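Local coordinates for Serine/threonine protein kinase (Mycobacterium tuberculosis, PDB 4ESQ), which probably phosphorylates serine and threonine residues of target proteins with ATP as a membrane receptor kinase, this chain being its extracellular sensor domain, at residues 123-135 with 143-155. Residues are numbered along the deposited sequence; the frame is centred on the assembly and turned at random.
Sequences KAKTYRWTFADVK and VIDTQEGAEGWEC
Strands 125-131 and 141-147 run antiparallel as a beta hairpin in the antiparallel sheet of the PknH-like extracellular domain, with Thr130 and Thr146 as a hydrogen-bonded pair (Thr146 N to Thr130 O 2.8 Å) and Ala132 N reaching Ile144 O at 2.9 Å. On the face that bears Trp129, Phe131, Asp145 and Gln147, the Trp129 indole lies across the neighbouring strand. Gln147 CB sits over one face of the six-membered ring of Trp129, 3.6 Å from the centroid, in a CH-pi contact. With CG anti to the backbone N (chi1 176°), the extended Gln147 chain runs on across the indole, its amide only 17° from the ring plane, and delivers NE2 over a face of the Tyr127 ring, 3.5 Å from Tyr127 CG. Cys155 SG, disulfide-bonded to Cys172, approaches the indole obliquely, and Trp129 CH2 meets the edge of the Trp153 ring at CD1. Phe131, beside Asp145, packs on helix 51-54. One residue past the Trp129-Gln147 pair, Glu148 N still donates to Arg128 O, and the Glu148 side chain slants across that of Arg128, where its OE2 accepts a hydrogen bond from Arg128 N. That second bond is bent (141°), and the donor meets Glu148 OE2 from above the carboxylate plane at 3.1 Å, while a water also donates to this oxygen.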
loop_
_atom_site.group_PDB
_atom_site.type_symbol
_atom_site.label_atom_id
_atom_site.label_comp_id
_atom_site.label_asym_id
_atom_site.label_seq_id
_atom_site.Cartn_x
_atom_site.Cartn_y
_atom_site.Cartn_z
ATOM N N LYS A 123 -10.151 -13.169 -10.822
ATOM C CA LYS A 123 -10.005 -13.886 -12.084
ATOM C C LYS A 123 -10.318 -15.369 -11.924
ATOM O O LYS A 123 -9.571 -16.220 -12.404
ATOM C CB LYS A 123 -8.591 -13.713 -12.641
ATOM C CG LYS A 123 -8.226 -12.275 -12.968
ATOM C CD LYS A 123 -6.930 -12.201 -13.766
ATOM C CE LYS A 123 -6.524 -10.759 -14.028
ATOM N NZ LYS A 123 -7.596 -9.995 -14.733
ATOM N N ALA A 124 -11.417 -15.667 -11.238
ATOM C CA ALA A 124 -11.883 -17.038 -11.062
ATOM C C ALA A 124 -10.888 -17.908 -10.298
ATOM O O ALA A 124 -10.956 -19.135 -10.355
ATOM C CB ALA A 124 -12.219 -17.666 -12.408
ATOM N N LYS A 125 -9.958 -17.269 -9.597
ATOM C CA LYS A 125 -9.003 -17.985 -8.759
ATOM C C LYS A 125 -9.180 -17.553 -7.306
ATOM O O LYS A 125 -9.274 -16.361 -7.019
ATOM C CB LYS A 125 -7.575 -17.714 -9.228
ATOM C CG LYS A 125 -7.310 -18.140 -10.664
ATOM C CD LYS A 125 -5.927 -17.713 -11.117
ATOM C CE LYS A 125 -5.792 -16.199 -11.113
ATOM N NZ LYS A 125 -4.412 -15.757 -11.467
ATOM N N THR A 126 -9.214 -18.523 -6.397
ATOM C CA THR A 126 -9.500 -18.251 -4.993
ATOM C C THR A 126 -8.348 -18.642 -4.072
ATOM O O THR A 126 -7.835 -19.757 -4.147
ATOM C CB THR A 126 -10.760 -18.996 -4.546
ATOM O OG1 THR A 126 -11.883 -18.529 -5.303
ATOM C CG2 THR A 126 -11.019 -18.761 -3.078
ATOM N N TYR A 127 -7.944 -17.722 -3.204
ATOM C CA TYR A 127 -6.889 -18.012 -2.248
ATOM C C TYR A 127 -7.203 -17.421 -0.883
ATOM O O TYR A 127 -7.971 -16.477 -0.770
ATOM C CB TYR A 127 -5.536 -17.521 -2.765
ATOM C CG TYR A 127 -5.035 -18.317 -3.950
ATOM C CD1 TYR A 127 -4.367 -19.521 -3.766
ATOM C CD2 TYR A 127 -5.243 -17.874 -5.252
ATOM C CE1 TYR A 127 -3.909 -20.260 -4.843
ATOM C CE2 TYR A 127 -4.790 -18.607 -6.339
ATOM C CZ TYR A 127 -4.122 -19.799 -6.126
ATOM O OH TYR A 127 -3.666 -20.538 -7.199
ATOM N N ARG A 128 -6.631 -18.013 0.157
ATOM C CA ARG A 128 -6.898 -17.549 1.505
ATOM C C ARG A 128 -5.688 -16.781 2.023
ATOM O O ARG A 128 -4.551 -17.149 1.745
ATOM C CB ARG A 128 -7.262 -18.730 2.410
ATOM C CG ARG A 128 -8.579 -19.392 1.995
ATOM C CD ARG A 128 -8.845 -20.675 2.758
ATOM N NE ARG A 128 -8.962 -20.444 4.192
ATOM C CZ ARG A 128 -10.099 -20.138 4.805
ATOM N NH1 ARG A 128 -11.225 -20.039 4.110
ATOM N NH2 ARG A 128 -10.110 -19.944 6.115
ATOM N N TRP A 129 -5.948 -15.698 2.747
ATOM C CA TRP A 129 -4.886 -14.874 3.320
ATOM C C TRP A 129 -5.173 -14.625 4.791
ATOM O O TRP A 129 -6.312 -14.340 5.159
ATOM C CB TRP A 129 -4.798 -13.532 2.602
ATOM C CG TRP A 129 -4.247 -13.596 1.221
ATOM C CD1 TRP A 129 -4.899 -14.020 0.091
ATOM C CD2 TRP A 129 -2.934 -13.195 0.801
ATOM N NE1 TRP A 129 -4.064 -13.913 -1.004
ATOM C CE2 TRP A 129 -2.856 -13.410 -0.592
ATOM C CE3 TRP A 129 -1.816 -12.674 1.470
ATOM C CZ2 TRP A 129 -1.702 -13.126 -1.328
ATOM C CZ3 TRP A 129 -0.669 -12.397 0.734
ATOM C CH2 TRP A 129 -0.624 -12.623 -0.648
ATOM N N THR A 130 -4.133 -14.704 5.622
ATOM C CA THR A 130 -4.284 -14.540 7.066
ATOM C C THR A 130 -3.616 -13.246 7.540
ATOM O O THR A 130 -2.439 -13.040 7.275
ATOM C CB THR A 130 -3.631 -15.719 7.814
ATOM O OG1 THR A 130 -4.187 -16.959 7.354
ATOM C CG2 THR A 130 -3.859 -15.586 9.300
ATOM N N PHE A 131 -4.367 -12.389 8.237
ATOM C CA PHE A 131 -3.816 -11.143 8.779
ATOM C C PHE A 131 -3.216 -11.355 10.169
ATOM O O PHE A 131 -3.782 -12.075 10.999
ATOM C CB PHE A 131 -4.899 -10.076 8.892
ATOM C CG PHE A 131 -5.429 -9.615 7.578
ATOM C CD1 PHE A 131 -4.717 -8.693 6.824
ATOM C CD2 PHE A 131 -6.638 -10.082 7.102
ATOM C CE1 PHE A 131 -5.206 -8.250 5.596
ATOM C CE2 PHE A 131 -7.138 -9.638 5.879
ATOM C CZ PHE A 131 -6.414 -8.728 5.131
ATOM N N ALA A 132 -2.082 -10.705 10.415
ATOM C CA ALA A 132 -1.535 -10.598 11.763
ATOM C C ALA A 132 -2.252 -9.458 12.481
ATOM O O ALA A 132 -3.325 -9.023 12.055
ATOM C CB ALA A 132 -0.037 -10.348 11.700
ATOM N N ASP A 133 -1.674 -8.960 13.567
ATOM C CA ASP A 133 -2.266 -7.805 14.231
ATOM C C ASP A 133 -1.817 -6.501 13.567
ATOM O O ASP A 133 -0.764 -6.435 12.936
ATOM C CB ASP A 133 -1.951 -7.795 15.731
ATOM C CG ASP A 133 -2.871 -8.712 16.530
ATOM O OD1 ASP A 133 -3.836 -9.261 15.951
ATOM O OD2 ASP A 133 -2.637 -8.876 17.746
ATOM N N VAL A 134 -2.645 -5.472 13.682
ATOM C CA VAL A 134 -2.294 -4.168 13.153
ATOM C C VAL A 134 -1.241 -3.532 14.048
ATOM O O VAL A 134 -1.381 -3.498 15.275
ATOM C CB VAL A 134 -3.524 -3.236 13.059
ATOM C CG1 VAL A 134 -3.091 -1.838 12.658
ATOM C CG2 VAL A 134 -4.534 -3.785 12.066
ATOM N N LYS A 135 -0.168 -3.057 13.429
ATOM C CA LYS A 135 0.927 -2.440 14.166
ATOM C C LYS A 135 1.178 -1.027 13.680
ATOM O O LYS A 135 0.347 -0.444 12.978
ATOM C CB LYS A 135 2.200 -3.283 14.053
ATOM C CG LYS A 135 2.080 -4.633 14.740
ATOM C CD LYS A 135 3.386 -5.411 14.682
ATOM C CE LYS A 135 3.303 -6.654 15.550
ATOM N NZ LYS A 135 4.572 -7.434 15.505
ATOM N N VAL A 143 0.192 -3.886 8.646
ATOM C CA VAL A 143 -0.287 -5.226 8.955
ATOM C C VAL A 143 0.338 -6.192 7.969
ATOM O O VAL A 143 0.510 -5.859 6.796
ATOM C CB VAL A 143 -1.846 -5.328 8.926
ATOM C CG1 VAL A 143 -2.380 -5.115 7.512
ATOM C CG2 VAL A 143 -2.312 -6.685 9.477
ATOM N N ILE A 144 0.703 -7.377 8.454
ATOM C CA ILE A 144 1.258 -8.413 7.596
ATOM C C ILE A 144 0.193 -9.456 7.277
ATOM O O ILE A 144 -0.522 -9.914 8.164
ATOM C CB ILE A 144 2.485 -9.071 8.258
ATOM C CG1 ILE A 144 3.636 -8.066 8.324
ATOM C CG2 ILE A 144 2.924 -10.298 7.484
ATOM C CD1 ILE A 144 4.782 -8.541 9.176
ATOM N N ASP A 145 0.059 -9.801 6.002
ATOM C CA ASP A 145 -0.857 -10.869 5.622
ATOM C C ASP A 145 -0.084 -11.995 4.957
ATOM O O ASP A 145 0.897 -11.764 4.261
ATOM C CB ASP A 145 -1.976 -10.359 4.722
ATOM C CG ASP A 145 -1.492 -9.374 3.706
ATOM O OD1 ASP A 145 -0.427 -9.630 3.108
ATOM O OD2 ASP A 145 -2.162 -8.334 3.517
ATOM N N THR A 146 -0.532 -13.214 5.186
ATOM C CA THR A 146 0.229 -14.387 4.783
ATOM C C THR A 146 -0.630 -15.251 3.886
ATOM O O THR A 146 -1.750 -15.606 4.259
ATOM C CB THR A 146 0.640 -15.196 6.023
ATOM O OG1 THR A 146 1.397 -14.358 6.910
ATOM C CG2 THR A 146 1.457 -16.420 5.630
ATOM N N GLN A 147 -0.124 -15.578 2.700
ATOM C CA GLN A 147 -0.893 -16.393 1.766
ATOM C C GLN A 147 -0.808 -17.864 2.161
ATOM O O GLN A 147 0.267 -18.368 2.467
ATOM C CB GLN A 147 -0.415 -16.207 0.319
ATOM C CG GLN A 147 -1.140 -17.139 -0.662
ATOM C CD GLN A 147 -0.881 -16.829 -2.132
ATOM O OE1 GLN A 147 0.162 -16.299 -2.498
ATOM N NE2 GLN A 147 -1.849 -17.160 -2.980
ATOM N N GLU A 148 -1.943 -18.552 2.167
ATOM C CA GLU A 148 -1.962 -19.973 2.534
ATOM C C GLU A 148 -0.986 -20.824 1.704
ATOM O O GLU A 148 -0.594 -20.444 0.598
ATOM C CB GLU A 148 -3.381 -20.540 2.421
ATOM C CG GLU A 148 -3.827 -20.813 0.990
ATOM C CD GLU A 148 -5.226 -21.403 0.907
ATOM O OE1 GLU A 148 -5.579 -22.217 1.792
ATOM O OE2 GLU A 148 -5.976 -21.045 -0.035
ATOM N N GLY A 149 -0.590 -21.975 2.238
ATOM C CA GLY A 149 0.340 -22.846 1.531
ATOM C C GLY A 149 1.747 -22.841 2.113
ATOM O O GLY A 149 2.069 -22.017 2.969
ATOM N N ALA A 150 2.597 -23.755 1.647
ATOM C CA ALA A 150 3.941 -23.889 2.216
ATOM C C ALA A 150 4.981 -22.956 1.595
ATOM O O ALA A 150 6.153 -22.989 1.975
ATOM C CB ALA A 150 4.418 -25.337 2.156
ATOM N N GLU A 151 4.559 -22.123 0.652
ATOM C CA GLU A 151 5.466 -21.150 0.062
ATOM C C GLU A 151 6.011 -20.206 1.124
ATOM O O GLU A 151 7.211 -19.970 1.183
ATOM C CB GLU A 151 4.771 -20.351 -1.045
ATOM C CG GLU A 151 4.539 -21.151 -2.315
ATOM C CD GLU A 151 4.036 -20.296 -3.457
ATOM O OE1 GLU A 151 3.543 -19.183 -3.183
ATOM O OE2 GLU A 151 4.133 -20.734 -4.624
ATOM N N GLY A 152 5.129 -19.664 1.961
ATOM C CA GLY A 152 5.543 -18.686 2.952
ATOM C C GLY A 152 5.535 -17.262 2.409
ATOM O O GLY A 152 6.087 -16.348 3.037
ATOM N N TRP A 153 4.933 -17.082 1.234
ATOM C CA TRP A 153 4.760 -15.755 0.624
ATOM C C TRP A 153 3.911 -14.879 1.530
ATOM O O TRP A 153 2.860 -15.310 2.011
ATOM C CB TRP A 153 4.092 -15.886 -0.756
ATOM C CG TRP A 153 4.004 -14.600 -1.548
ATOM C CD1 TRP A 153 2.903 -13.811 -1.712
ATOM C CD2 TRP A 153 5.066 -13.956 -2.269
ATOM N NE1 TRP A 153 3.206 -12.726 -2.500
ATOM C CE2 TRP A 153 4.530 -12.787 -2.848
ATOM C CE3 TRP A 153 6.418 -14.255 -2.479
ATOM C CZ2 TRP A 153 5.297 -11.921 -3.630
ATOM C CZ3 TRP A 153 7.175 -13.399 -3.258
ATOM C CH2 TRP A 153 6.615 -12.243 -3.821
ATOM N N GLU A 154 4.358 -13.646 1.761
ATOM C CA GLU A 154 3.636 -12.731 2.640
ATOM C C GLU A 154 3.679 -11.323 2.091
ATOM O O GLU A 154 4.494 -11.024 1.233
ATOM C CB GLU A 154 4.253 -12.736 4.042
ATOM C CG GLU A 154 4.099 -14.045 4.787
ATOM C CD GLU A 154 4.683 -13.982 6.185
ATOM O OE1 GLU A 154 5.916 -13.794 6.303
ATOM O OE2 GLU A 154 3.913 -14.119 7.160
ATOM N N CYS A 155 2.787 -10.465 2.578
ATOM C CA CYS A 155 2.828 -9.046 2.222
ATOM C C CYS A 155 2.706 -8.224 3.483
ATOM O O CYS A 155 1.983 -8.596 4.401
ATOM C CB CYS A 155 1.687 -8.674 1.280
ATOM S SG CYS A 155 1.736 -9.460 -0.335
HETATM O O HOH W 1 -8.642 -21.021 -1.395
HETATM O O HOH W 2 0.263 -12.804 8.823
HETATM O O HOH W 3 -2.735 -18.120 5.426
HETATM O O HOH W 4 1.393 -7.018 11.437
#